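Local coordinates for protein DMATS type aromatic prenyltransferase (Micromonospora olivasterospora, PDB 6ZRY) that probably transfers a dimethylallyl group to position 6 of the indole ring of tryptophan, as a member of the ABBA-barrel family of aromatic prenyltransferases, at residues H182-P186 with L214-A219; F242-G248 with R293-L297; T250-R256 with I280-V284; R318-V324 with V352-R356. All coordinates share one frame. Residues are numbered along the deposited sequence.

Interaction 1 (H182-P186 with L214-A219); sequences HGVRP and LTHHEA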
loop_
_atom_site.group_PDB
_atom_site.type_symbol
_atom_site.label_atom_id
_atom_site.label_comp_id
_atom_site.label_asym_id
_atom_site.label_seq_id
_atom_site.Cartn_x
_atom_site.Cartn_y
_atom_site.Cartn_z
ATOM N N HIS A 182 3.632 -23.207 7.391
ATOM C CA HIS A 182 2.232 -23.692 7.201
ATOM C C HIS A 182 1.381 -22.771 6.309
ATOM O O HIS A 182 0.233 -23.155 6.086
ATOM C CB HIS A 182 1.562 -23.925 8.574
ATOM C CG HIS A 182 2.284 -24.967 9.347
ATOM N ND1 HIS A 182 2.320 -26.277 8.944
ATOM C CD2 HIS A 182 3.067 -24.866 10.444
ATOM C CE1 HIS A 182 3.105 -26.968 9.791
ATOM N NE2 HIS A 182 3.564 -26.111 10.719
ATOM N N GLY A 183 1.922 -21.628 5.820
ATOM C CA GLY A 183 1.136 -20.588 5.112
ATOM C C GLY A 183 1.623 -20.281 3.701
ATOM O O GLY A 183 1.017 -19.417 3.075
ATOM N N VAL A 184 2.670 -20.955 3.190
ATOM C CA VAL A 184 3.248 -20.649 1.839
ATOM C C VAL A 184 3.025 -21.839 0.887
ATOM O O VAL A 184 3.287 -22.962 1.300
ATOM C CB VAL A 184 4.730 -20.244 1.983
ATOM C CG1 VAL A 184 5.452 -20.177 0.642
ATOM C CG2 VAL A 184 4.856 -18.910 2.719
ATOM N N ARG A 185 2.559 -21.586 -0.356
ATOM C CA ARG A 185 2.225 -22.658 -1.350
ATOM C C ARG A 185 3.401 -23.633 -1.418
ATOM O O ARG A 185 4.548 -23.209 -1.444
ATOM C CB ARG A 185 1.923 -22.086 -2.742
ATOM C CG ARG A 185 0.519 -21.527 -2.903
ATOM C CD ARG A 185 0.252 -21.020 -4.313
ATOM N NE ARG A 185 0.948 -19.773 -4.621
ATOM C CZ ARG A 185 0.889 -19.132 -5.793
ATOM N NH1 ARG A 185 0.158 -19.610 -6.789
ATOM N NH2 ARG A 185 1.558 -18.004 -5.959
ATOM N N PRO A 186 3.167 -24.963 -1.422
ATOM C CA PRO A 186 4.266 -25.928 -1.478
ATOM C C PRO A 186 5.324 -25.576 -2.550
ATOM O O PRO A 186 4.974 -25.536 -3.709
ATOM C CB PRO A 186 3.555 -27.261 -1.806
ATOM C CG PRO A 186 2.141 -27.085 -1.250
ATOM C CD PRO A 186 1.841 -25.605 -1.385
ATOM N N LEU A 214 2.663 -10.494 1.167
ATOM C CA LEU A 214 3.076 -11.586 0.236
ATOM C C LEU A 214 2.339 -11.379 -1.084
ATOM O O LEU A 214 1.132 -11.176 -1.025
ATOM C CB LEU A 214 2.674 -12.934 0.814
ATOM C CG LEU A 214 3.623 -13.604 1.784
ATOM C CD1 LEU A 214 3.944 -12.710 2.950
ATOM C CD2 LEU A 214 2.991 -14.921 2.291
ATOM N N THR A 215 3.032 -11.463 -2.197
ATOM C CA THR A 215 2.433 -11.431 -3.538
ATOM C C THR A 215 2.317 -12.868 -4.009
ATOM O O THR A 215 3.343 -13.581 -4.012
ATOM C CB THR A 215 3.229 -10.548 -4.498
ATOM O OG1 THR A 215 3.293 -9.226 -3.937
ATOM C CG2 THR A 215 2.625 -10.508 -5.881
ATOM N N HIS A 216 1.111 -13.271 -4.367
ATOM C CA HIS A 216 0.763 -14.634 -4.804
ATOM C C HIS A 216 0.649 -14.643 -6.327
ATOM O O HIS A 216 -0.444 -14.343 -6.833
ATOM C CB HIS A 216 -0.542 -15.085 -4.129
ATOM C CG HIS A 216 -0.485 -15.094 -2.645
ATOM N ND1 HIS A 216 0.276 -16.018 -1.935
ATOM C CD2 HIS A 216 -1.118 -14.345 -1.720
ATOM C CE1 HIS A 216 0.132 -15.805 -0.651
ATOM N NE2 HIS A 216 -0.732 -14.812 -0.487
ATOM N N HIS A 217 1.719 -14.951 -7.036
ATOM C CA HIS A 217 1.753 -14.900 -8.520
ATOM C C HIS A 217 0.882 -16.019 -9.102
ATOM O O HIS A 217 0.961 -17.139 -8.596
ATOM C CB HIS A 217 3.195 -14.938 -9.031
ATOM C CG HIS A 217 3.930 -13.688 -8.719
ATOM N ND1 HIS A 217 3.793 -12.539 -9.487
ATOM C CD2 HIS A 217 4.730 -13.370 -7.679
ATOM C CE1 HIS A 217 4.527 -11.579 -8.962
ATOM N NE2 HIS A 217 5.113 -12.066 -7.835
ATOM N N GLU A 218 0.061 -15.688 -10.106
ATOM C CA GLU A 218 -0.775 -16.652 -10.879
ATOM C C GLU A 218 -1.423 -17.635 -9.902
ATOM O O GLU A 218 -1.114 -18.848 -9.963
ATOM C CB GLU A 218 0.090 -17.382 -11.909
ATOM C CG GLU A 218 0.572 -16.487 -13.037
ATOM C CD GLU A 218 2.029 -16.706 -13.392
ATOM O OE1 GLU A 218 2.314 -17.025 -14.567
ATOM O OE2 GLU A 218 2.872 -16.566 -12.493
ATOM N N ALA A 219 -2.253 -17.126 -9.009
ATOM C CA ALA A 219 -2.697 -17.859 -7.813
ATOM C C ALA A 219 -4.180 -18.187 -7.924
ATOM O O ALA A 219 -4.986 -17.326 -8.425
ATOM C CB ALA A 219 -2.403 -17.061 -6.560
#
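This is a long-range contact in which one arginine side chain spans from a loop to the carbonyl of H217, where strand 209-220 is interrupted just after 214-216. Segment 182-186 follows helix 174-182. Segment 214-219 lies on strand 209-220. The two backbones stay apart, with CA atoms 8.9 Å apart at R185 and H216. The side chain of R185 bridges the gap. Its NH2 donates a hydrogen bond of 2.8 Å to H217 O, and its NH1 donates a second of 3.2 Å to the same H217 O. Two guanidinium nitrogens thus share one carbonyl, which lies near the guanidinium plane. A219 CB packs over one face of the group, 3.6 Å from R185 NH1. In the ABBA fold an antiparallel barrel is ringed by helices. Here R185 reaches this break in the strand beside helix 221-228, where it also touches D223. E218 has left-handed backbone angles (44°, 62°), and the chain turns there, just after the bonded carbonyl. D193 takes the charge of R185 in a salt bridge through NH2. It also accepts a hydrogen bond from H216 ND1, so one carboxylate ties the two segments together again. H216 CB lies 4.0 Å from R185 NH2. Further back, V184 CG2 meets L214 CD2 at 4.4 Å, a loose apolar contact.

Interaction 2 (F242-G248 with R293-L297); sequences FCVVAGG and RVAAL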
loop_
_atom_site.group_PDB
_atom_site.type_symbol
_atom_site.label_atom_id
_atom_site.label_comp_id
_atom_site.label_asym_id
_atom_site.label_seq_id
_atom_site.Cartn_x
_atom_site.Cartn_y
_atom_site.Cartn_z
ATOM N N PHE A 242 -15.374 -12.015 -1.309
ATOM C CA PHE A 242 -14.769 -10.704 -1.621
ATOM C C PHE A 242 -14.059 -10.793 -2.975
ATOM O O PHE A 242 -14.218 -9.895 -3.831
ATOM C CB PHE A 242 -13.822 -10.287 -0.509
ATOM C CG PHE A 242 -13.300 -8.908 -0.687
ATOM C CD1 PHE A 242 -14.046 -7.815 -0.266
ATOM C CD2 PHE A 242 -12.085 -8.693 -1.303
ATOM C CE1 PHE A 242 -13.564 -6.531 -0.424
ATOM C CE2 PHE A 242 -11.620 -7.395 -1.479
ATOM C CZ PHE A 242 -12.359 -6.332 -1.025
ATOM N N CYS A 243 -13.295 -11.849 -3.184
ATOM C CA CYS A 243 -12.478 -12.024 -4.410
ATOM C C CYS A 243 -13.391 -12.224 -5.634
ATOM O O CYS A 243 -13.090 -11.626 -6.697
ATOM C CB CYS A 243 -11.471 -13.151 -4.244
ATOM S SG CYS A 243 -10.074 -12.707 -3.186
ATOM N N VAL A 244 -14.477 -13.008 -5.496
ATOM C CA VAL A 244 -15.466 -13.259 -6.586
ATOM C C VAL A 244 -16.097 -11.945 -7.037
ATOM O O VAL A 244 -16.186 -11.742 -8.244
ATOM C CB VAL A 244 -16.547 -14.256 -6.148
ATOM C CG1 VAL A 244 -17.752 -14.249 -7.087
ATOM C CG2 VAL A 244 -15.966 -15.638 -6.009
ATOM N N VAL A 245 -16.562 -11.108 -6.107
ATOM C CA VAL A 245 -17.209 -9.819 -6.451
ATOM C C VAL A 245 -16.152 -8.912 -7.081
ATOM O O VAL A 245 -16.398 -8.409 -8.194
ATOM C CB VAL A 245 -17.901 -9.176 -5.237
ATOM C CG1 VAL A 245 -18.418 -7.795 -5.539
ATOM C CG2 VAL A 245 -19.025 -10.058 -4.710
ATOM N N ALA A 246 -14.991 -8.719 -6.436
ATOM C CA ALA A 246 -13.956 -7.766 -6.922
ATOM C C ALA A 246 -13.409 -8.221 -8.292
ATOM O O ALA A 246 -13.214 -7.357 -9.182
ATOM C CB ALA A 246 -12.848 -7.614 -5.892
ATOM N N GLY A 247 -13.186 -9.524 -8.470
ATOM C CA GLY A 247 -12.614 -10.118 -9.697
ATOM C C GLY A 247 -13.646 -10.413 -10.784
ATOM O O GLY A 247 -13.238 -10.808 -11.877
ATOM N N GLY A 248 -14.926 -10.238 -10.526
ATOM C CA GLY A 248 -15.979 -10.473 -11.543
ATOM C C GLY A 248 -16.221 -11.956 -11.855
ATOM O O GLY A 248 -16.825 -12.236 -12.891
ATOM N N ARG A 293 -18.350 -2.505 -8.770
ATOM C CA ARG A 293 -17.994 -3.671 -7.944
ATOM C C ARG A 293 -17.679 -3.217 -6.536
ATOM O O ARG A 293 -18.110 -3.861 -5.595
ATOM C CB ARG A 293 -16.810 -4.421 -8.534
ATOM C CG ARG A 293 -17.101 -5.016 -9.888
ATOM C CD ARG A 293 -16.046 -5.993 -10.281
ATOM N NE ARG A 293 -16.248 -6.515 -11.617
ATOM C CZ ARG A 293 -15.321 -7.170 -12.322
ATOM N NH1 ARG A 293 -14.102 -7.372 -11.835
ATOM N NH2 ARG A 293 -15.589 -7.544 -13.551
ATOM N N VAL A 294 -16.901 -2.162 -6.397
ATOM C CA VAL A 294 -16.489 -1.668 -5.077
ATOM C C VAL A 294 -17.721 -1.168 -4.340
ATOM O O VAL A 294 -17.855 -1.466 -3.192
ATOM C CB VAL A 294 -15.408 -0.587 -5.192
ATOM C CG1 VAL A 294 -15.109 0.025 -3.831
ATOM C CG2 VAL A 294 -14.142 -1.149 -5.832
ATOM N N ALA A 295 -18.614 -0.444 -5.018
ATOM C CA ALA A 295 -19.901 -0.018 -4.428
ATOM C C ALA A 295 -20.699 -1.227 -3.925
ATOM O O ALA A 295 -21.257 -1.154 -2.793
ATOM C CB ALA A 295 -20.673 0.793 -5.429
ATOM N N ALA A 296 -20.751 -2.310 -4.679
ATOM C CA ALA A 296 -21.462 -3.547 -4.247
ATOM C C ALA A 296 -20.837 -4.072 -2.953
ATOM O O ALA A 296 -21.578 -4.531 -2.031
ATOM C CB ALA A 296 -21.440 -4.577 -5.351
ATOM N N LEU A 297 -19.510 -4.042 -2.858
ATOM C CA LEU A 297 -18.815 -4.551 -1.668
ATOM C C LEU A 297 -19.117 -3.631 -0.498
ATOM O O LEU A 297 -19.440 -4.147 0.564
ATOM C CB LEU A 297 -17.322 -4.667 -1.952
ATOM C CG LEU A 297 -16.956 -5.817 -2.885
ATOM C CD1 LEU A 297 -15.538 -5.707 -3.379
ATOM C CD2 LEU A 297 -17.172 -7.152 -2.211
#
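L297 is the apolar centre of this helix-to-helix contact. Its CD1 lies 3.6 Å from F242 CE1 and 4.1 Å from A246 CB. Its CD2 lies 3.6 Å from V245 CG1. V245, A246 and F242 come from helix 236-247, and L297 from helix 287-300. V245 CG1 also reaches A296 CB at 4.4 Å. F242 and A246 continue inward onto strands 273-278 and 327-333, so the pair of helices packs on the outer surface of the barrel. The axes of segments 242-247 and 293-297 approach to 9.1 Å and run roughly antiparallel, at 150°. Toward the end of helix 236-247 the packing gives way to R293. The aliphatic part of this side chain passes close to the backbone, with R293 CD 3.2 Å from V245 O. Its NH1 donates a hydrogen bond of 2.8 Å to A246 O. That carbonyl belongs to the last turn, which closes in a Schellman motif with G248 at positive phi. G248 N lies over one face of the guanidinium, and a CB at this position would collide with R293 NH2. R293 NH1 also bonds to Y283 O, and R293 NH2 forms a salt bridge with E289. A positive charge sits at the carbonyl end of the helix, where the helix dipole is negative. Apolar contacts join the helix flanks, and a charged side chain ties off the helix end.

Interaction 3 (T250-R256 with I280-V284); sequences TRRFDGR and IRSYV. With TRP (tryptophan), chain C.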
loop_
_atom_site.group_PDB
_atom_site.type_symbol
_atom_site.label_atom_id
_atom_site.label_comp_id
_atom_site.label_asym_id
_atom_site.label_seq_id
_atom_site.Cartn_x
_atom_site.Cartn_y
_atom_site.Cartn_z
ATOM N N THR A 250 -13.581 -14.371 -11.726
ATOM C CA THR A 250 -12.196 -14.941 -11.794
ATOM C C THR A 250 -11.929 -15.814 -10.548
ATOM O O THR A 250 -12.178 -15.339 -9.447
ATOM C CB THR A 250 -11.127 -13.825 -11.873
ATOM O OG1 THR A 250 -11.489 -12.857 -12.859
ATOM C CG2 THR A 250 -9.753 -14.359 -12.213
ATOM N N ARG A 251 -11.408 -17.024 -10.731
ATOM C CA ARG A 251 -10.887 -17.889 -9.626
ATOM C C ARG A 251 -9.358 -17.944 -9.680
ATOM O O ARG A 251 -8.747 -18.137 -8.618
ATOM C CB ARG A 251 -11.432 -19.318 -9.718
ATOM C CG ARG A 251 -12.920 -19.468 -9.402
ATOM C CD ARG A 251 -13.277 -20.932 -9.162
ATOM N NE ARG A 251 -12.393 -21.478 -8.129
ATOM C CZ ARG A 251 -12.630 -21.452 -6.816
ATOM N NH1 ARG A 251 -13.760 -20.940 -6.345
ATOM N NH2 ARG A 251 -11.725 -21.940 -5.976
ATOM N N ARG A 252 -8.782 -17.882 -10.884
ATOM C CA ARG A 252 -7.324 -17.798 -11.126
ATOM C C ARG A 252 -7.000 -16.350 -11.425
ATOM O O ARG A 252 -7.440 -15.873 -12.449
ATOM C CB ARG A 252 -6.872 -18.584 -12.357
ATOM C CG ARG A 252 -7.077 -20.078 -12.276
ATOM C CD ARG A 252 -6.198 -20.863 -13.258
ATOM N NE ARG A 252 -4.812 -20.366 -13.439
ATOM C CZ ARG A 252 -3.878 -20.229 -12.469
ATOM N NH1 ARG A 252 -4.151 -20.503 -11.204
ATOM N NH2 ARG A 252 -2.671 -19.789 -12.776
ATOM N N PHE A 253 -6.261 -15.694 -10.565
ATOM C CA PHE A 253 -5.852 -14.288 -10.765
ATOM C C PHE A 253 -4.519 -14.331 -11.526
ATOM O O PHE A 253 -3.452 -14.168 -10.921
ATOM C CB PHE A 253 -5.919 -13.564 -9.424
ATOM C CG PHE A 253 -7.338 -13.321 -8.941
ATOM C CD1 PHE A 253 -8.113 -14.345 -8.412
ATOM C CD2 PHE A 253 -7.911 -12.058 -9.044
ATOM C CE1 PHE A 253 -9.410 -14.105 -7.981
ATOM C CE2 PHE A 253 -9.206 -11.819 -8.594
ATOM C CZ PHE A 253 -9.956 -12.845 -8.075
ATOM N N ASP A 254 -4.620 -14.582 -12.838
ATOM C CA ASP A 254 -3.481 -14.731 -13.787
ATOM C C ASP A 254 -3.114 -13.389 -14.420
ATOM O O ASP A 254 -2.106 -13.352 -15.140
ATOM C CB ASP A 254 -3.798 -15.756 -14.873
ATOM C CG ASP A 254 -3.709 -17.170 -14.362
ATOM O OD1 ASP A 254 -3.055 -17.374 -13.293
ATOM O OD2 ASP A 254 -4.293 -18.062 -15.023
ATOM N N GLY A 255 -3.889 -12.336 -14.167
ATOM C CA GLY A 255 -3.462 -10.955 -14.443
ATOM C C GLY A 255 -2.559 -10.463 -13.337
ATOM O O GLY A 255 -1.666 -11.214 -12.921
ATOM N N ARG A 256 -2.787 -9.255 -12.846
ATOM C CA ARG A 256 -2.038 -8.726 -11.701
ATOM C C ARG A 256 -2.373 -9.594 -10.497
ATOM O O ARG A 256 -3.504 -10.073 -10.368
ATOM C CB ARG A 256 -2.329 -7.251 -11.498
ATOM C CG ARG A 256 -1.785 -6.392 -12.622
ATOM C CD ARG A 256 -1.921 -4.926 -12.302
ATOM N NE ARG A 256 -1.649 -4.076 -13.444
ATOM C CZ ARG A 256 -0.441 -3.648 -13.828
ATOM N NH1 ARG A 256 0.650 -4.002 -13.164
ATOM N NH2 ARG A 256 -0.338 -2.875 -14.898
ATOM N N ILE A 280 -7.945 -4.784 -8.824
ATOM C CA ILE A 280 -9.236 -4.797 -9.560
ATOM C C ILE A 280 -9.058 -4.220 -10.953
ATOM O O ILE A 280 -9.731 -4.696 -11.856
ATOM C CB ILE A 280 -10.312 -4.085 -8.743
ATOM C CG1 ILE A 280 -11.675 -4.191 -9.444
ATOM C CG2 ILE A 280 -9.931 -2.655 -8.435
ATOM C CD1 ILE A 280 -12.831 -3.971 -8.553
ATOM N N ARG A 281 -8.126 -3.269 -11.149
ATOM C CA ARG A 281 -7.869 -2.635 -12.470
ATOM C C ARG A 281 -7.537 -3.696 -13.518
ATOM O O ARG A 281 -7.741 -3.428 -14.724
ATOM C CB ARG A 281 -6.715 -1.633 -12.398
ATOM C CG ARG A 281 -5.345 -2.253 -12.100
ATOM C CD ARG A 281 -4.380 -1.108 -11.912
ATOM N NE ARG A 281 -2.987 -1.413 -11.722
ATOM C CZ ARG A 281 -2.431 -1.921 -10.624
ATOM N NH1 ARG A 281 -3.147 -2.285 -9.581
ATOM N NH2 ARG A 281 -1.112 -2.061 -10.575
ATOM N N SER A 282 -7.042 -4.849 -13.108
ATOM C CA SER A 282 -6.609 -5.937 -14.034
ATOM C C SER A 282 -7.815 -6.802 -14.461
ATOM O O SER A 282 -7.663 -7.581 -15.393
ATOM C CB SER A 282 -5.532 -6.760 -13.382
ATOM O OG SER A 282 -4.954 -7.691 -14.272
ATOM N N TYR A 283 -8.974 -6.656 -13.820
ATOM C CA TYR A 283 -10.109 -7.609 -13.938
ATOM C C TYR A 283 -11.399 -6.899 -14.327
ATOM O O TYR A 283 -12.453 -7.503 -14.169
ATOM C CB TYR A 283 -10.196 -8.407 -12.631
ATOM C CG TYR A 283 -8.937 -9.199 -12.389
ATOM C CD1 TYR A 283 -8.680 -10.353 -13.109
ATOM C CD2 TYR A 283 -7.940 -8.735 -11.531
ATOM C CE1 TYR A 283 -7.517 -11.083 -12.928
ATOM C CE2 TYR A 283 -6.763 -9.447 -11.344
ATOM C CZ TYR A 283 -6.543 -10.621 -12.050
ATOM O OH TYR A 283 -5.377 -11.324 -11.882
ATOM N N VAL A 284 -11.302 -5.691 -14.860
ATOM C CA VAL A 284 -12.476 -4.885 -15.288
ATOM C C VAL A 284 -12.218 -4.319 -16.691
ATOM O O VAL A 284 -11.053 -4.294 -17.114
ATOM C CB VAL A 284 -12.767 -3.750 -14.296
ATOM C CG1 VAL A 284 -13.190 -4.264 -12.928
ATOM C CG2 VAL A 284 -11.570 -2.797 -14.179
HETATM N N TRP C . 1.696 -0.246 -7.929
HETATM C CA TRP C . 2.334 -1.426 -7.248
HETATM C C TRP C . 1.507 -2.684 -7.524
HETATM O O TRP C . 1.985 -3.801 -7.253
HETATM C CB TRP C . 2.506 -1.176 -5.737
HETATM C CG TRP C . 1.230 -0.984 -4.979
HETATM C CD1 TRP C . 0.512 0.174 -4.846
HETATM C CD2 TRP C . 0.516 -1.985 -4.228
HETATM N NE1 TRP C . -0.598 -0.044 -4.071
HETATM C CE2 TRP C . -0.618 -1.352 -3.667
HETATM C CE3 TRP C . 0.731 -3.345 -3.960
HETATM C CZ2 TRP C . -1.543 -2.040 -2.878
HETATM C CZ3 TRP C . -0.182 -4.020 -3.178
HETATM C CH2 TRP C . -1.297 -3.374 -2.640
HETATM O OXT TRP C . 0.364 -2.600 -8.026
#
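Two hydrogen bonds hold R256 to the turn after strand 273-278. R256 N donates a nearly linear bond (174°) to S282 OG at 3.0 Å. Y283 OH donates to R256 O at 2.7 Å. On the ligand side, R281 NH2 donates to TRP OXT at 3.0 Å. R256 NE and R281 NE lie 3.4 Å apart despite their like charge. D56 forms salt bridges with both arginines, which probably offsets the repulsion. R256 CD packs over one face of the R281 guanidinium, 3.4 Å from NH2. F253, the centre of an inverse gamma turn, points its ring edge to the face of Y283 in a T-shaped pair, with centroids 5.0 Å apart and planes at 65°. T250 OG1 approaches Y283 CD1 at 3.8 Å, and its bonded partner is G247 O. A side chain at G255 would clash with S282 OG. R281 belongs to the tryptophan pocket, with E62 and G53, and R256 packs against it. This is consistent with the substrate site of an ABBA-barrel prenyltransferase.

Interaction 4 (R318-V324 with V352-R356); sequences RPLRDGV and VSPPR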
loop_
_atom_site.group_PDB
_atom_site.type_symbol
_atom_site.label_atom_id
_atom_site.label_comp_id
_atom_site.label_asym_id
_atom_site.label_seq_id
_atom_site.Cartn_x
_atom_site.Cartn_y
_atom_site.Cartn_z
ATOM N N ARG A 318 -12.970 12.919 -14.709
ATOM C CA ARG A 318 -13.086 12.235 -16.019
ATOM C C ARG A 318 -14.222 11.216 -15.958
ATOM O O ARG A 318 -14.573 10.738 -14.878
ATOM C CB ARG A 318 -11.803 11.526 -16.412
ATOM C CG ARG A 318 -11.486 10.268 -15.624
ATOM C CD ARG A 318 -10.513 9.491 -16.478
ATOM N NE ARG A 318 -9.825 8.405 -15.812
ATOM C CZ ARG A 318 -10.310 7.168 -15.707
ATOM N NH1 ARG A 318 -11.535 6.889 -16.136
ATOM N NH2 ARG A 318 -9.561 6.218 -15.151
ATOM N N PRO A 319 -14.858 10.899 -17.101
ATOM C CA PRO A 319 -15.847 9.827 -17.142
ATOM C C PRO A 319 -15.167 8.522 -16.721
ATOM O O PRO A 319 -14.077 8.292 -17.178
ATOM C CB PRO A 319 -16.268 9.773 -18.615
ATOM C CG PRO A 319 -16.013 11.191 -19.109
ATOM C CD PRO A 319 -14.717 11.582 -18.404
ATOM N N LEU A 320 -15.784 7.745 -15.858
ATOM C CA LEU A 320 -15.148 6.499 -15.355
ATOM C C LEU A 320 -15.008 5.501 -16.499
ATOM O O LEU A 320 -14.000 4.773 -16.525
ATOM C CB LEU A 320 -15.966 5.947 -14.201
ATOM C CG LEU A 320 -15.996 6.835 -12.974
ATOM C CD1 LEU A 320 -16.699 6.145 -11.856
ATOM C CD2 LEU A 320 -14.591 7.225 -12.549
ATOM N N ARG A 321 -15.947 5.499 -17.446
ATOM C CA ARG A 321 -15.897 4.627 -18.647
ATOM C C ARG A 321 -14.671 4.888 -19.515
ATOM O O ARG A 321 -14.333 4.017 -20.281
ATOM C CB ARG A 321 -17.152 4.848 -19.495
ATOM C CG ARG A 321 -18.358 4.120 -18.947
ATOM C CD ARG A 321 -18.199 2.607 -19.005
ATOM N NE ARG A 321 -19.454 1.914 -18.723
ATOM C CZ ARG A 321 -19.552 0.633 -18.375
ATOM N NH1 ARG A 321 -18.473 -0.126 -18.268
ATOM N NH2 ARG A 321 -20.742 0.111 -18.141
ATOM N N ASP A 322 -14.057 6.074 -19.424
ATOM C CA ASP A 322 -13.032 6.552 -20.383
ATOM C C ASP A 322 -11.654 6.006 -20.029
ATOM O O ASP A 322 -10.728 6.329 -20.730
ATOM C CB ASP A 322 -12.981 8.086 -20.431
ATOM C CG ASP A 322 -14.115 8.729 -21.214
ATOM O OD1 ASP A 322 -15.007 8.004 -21.662
ATOM O OD2 ASP A 322 -14.078 9.960 -21.369
ATOM N N GLY A 323 -11.519 5.190 -18.985
ATOM C CA GLY A 323 -10.227 4.554 -18.675
ATOM C C GLY A 323 -10.368 3.466 -17.646
ATOM O O GLY A 323 -11.475 3.173 -17.242
ATOM N N VAL A 324 -9.254 2.915 -17.243
ATOM C CA VAL A 324 -9.151 1.850 -16.250
ATOM C C VAL A 324 -7.948 2.204 -15.379
ATOM O O VAL A 324 -7.108 3.025 -15.845
ATOM C CB VAL A 324 -9.027 0.483 -16.949
ATOM C CG1 VAL A 324 -7.649 0.238 -17.535
ATOM C CG2 VAL A 324 -9.415 -0.649 -16.027
ATOM N N VAL A 352 -3.772 8.093 -18.280
ATOM C CA VAL A 352 -5.045 7.379 -17.991
ATOM C C VAL A 352 -4.984 6.113 -18.824
ATOM O O VAL A 352 -4.964 6.247 -20.012
ATOM C CB VAL A 352 -6.268 8.231 -18.330
ATOM C CG1 VAL A 352 -7.572 7.462 -18.163
ATOM C CG2 VAL A 352 -6.285 9.508 -17.515
ATOM N N SER A 353 -4.900 4.935 -18.212
ATOM C CA SER A 353 -4.869 3.661 -18.966
ATOM C C SER A 353 -6.196 3.536 -19.699
ATOM O O SER A 353 -7.249 3.807 -19.127
ATOM C CB SER A 353 -4.624 2.485 -18.083
ATOM O OG SER A 353 -3.344 2.588 -17.475
ATOM N N PRO A 354 -6.194 3.145 -20.974
ATOM C CA PRO A 354 -7.434 3.058 -21.736
ATOM C C PRO A 354 -8.335 1.888 -21.305
ATOM O O PRO A 354 -7.855 0.860 -20.818
ATOM C CB PRO A 354 -6.949 2.826 -23.180
ATOM C CG PRO A 354 -5.608 2.146 -23.019
ATOM C CD PRO A 354 -5.000 2.759 -21.758
ATOM N N PRO A 355 -9.663 1.996 -21.531
ATOM C CA PRO A 355 -10.590 0.895 -21.274
ATOM C C PRO A 355 -10.148 -0.361 -22.045
ATOM O O PRO A 355 -9.536 -0.195 -23.054
ATOM C CB PRO A 355 -11.962 1.355 -21.798
ATOM C CG PRO A 355 -11.751 2.775 -22.365
ATOM C CD PRO A 355 -10.305 3.168 -22.143
ATOM N N ARG A 356 -10.488 -1.569 -21.565
ATOM C CA ARG A 356 -9.956 -2.855 -22.121
ATOM C C ARG A 356 -11.100 -3.789 -22.497
ATOM O O ARG A 356 -11.980 -3.947 -21.682
ATOM C CB ARG A 356 -9.035 -3.524 -21.113
ATOM C CG ARG A 356 -7.734 -2.773 -20.899
ATOM C CD ARG A 356 -6.901 -3.482 -19.867
ATOM N NE ARG A 356 -7.681 -3.591 -18.643
ATOM C CZ ARG A 356 -7.735 -4.650 -17.849
ATOM N NH1 ARG A 356 -7.048 -5.754 -18.128
ATOM N NH2 ARG A 356 -8.496 -4.596 -16.777
HETATM O O HOH W 1 -5.298 4.898 -15.254
#
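Direct polar bonding across this surface contact is limited to one backbone hydrogen bond. V324 N donates to S353 O at 2.9 Å (154°). A water adds a second link between the same two residues. It donates to V324 O at 2.7 Å and accepts from S353 N at 3.0 Å. The remainder is close van der Waals contact. G323 and P354 bring their CA atoms to 4.4 Å, and G323 CA lies 3.1 Å from S353 O. A CB on G323 would clash with both S353 O and V352 CG1. The ring of P355 lies against the turn 320-322, with P355 CG 3.5 Å from R321 O and P355 CD 3.5 Å from D322 O. V324 CG1 meets P354 O at 3.3 Å and S353 CB at 3.8 Å. Two arginines take part mainly by packing. V352 CG1 sits over one face of the R318 guanidinium, 3.4 Å from NE. V324 CG1 lies 4.0 Å from R356 NE, which is buried here and has no partner in the model. R318 NH1 bonds within its own segment to P319 O (3.1 Å) and L320 O (3.3 Å). Its charge is met by D287 and E348, and R321 pairs with D286. The contact thus fastens the C-terminal tail, after strand 341-346, to the loop between helix 305-315 and strand 327-333, beside the start of helix 287-300.

Interaction 3 touches each of the other three. A219 O of interaction 1 lies 3.0 Å from F253 N, probably a hydrogen bond between neighbouring strands 209-220 and 252-253. R293 NH1 of interaction 2 reaches Y283 O at 2.9 Å, and interaction 3 is nested in the chain loop that interaction 2 closes. Toward interaction 4, V324 CG2 packs 3.5 Å from R281 O. The centres of interactions 2 and 3 are about 11 Å apart, and those of 1 and 4 about 31 Å. The tryptophan ligand contacts interaction 3 through R281. The side chains of H217, F242 and S353 lie about 8, 11 and 11 Å from the bound tryptophan.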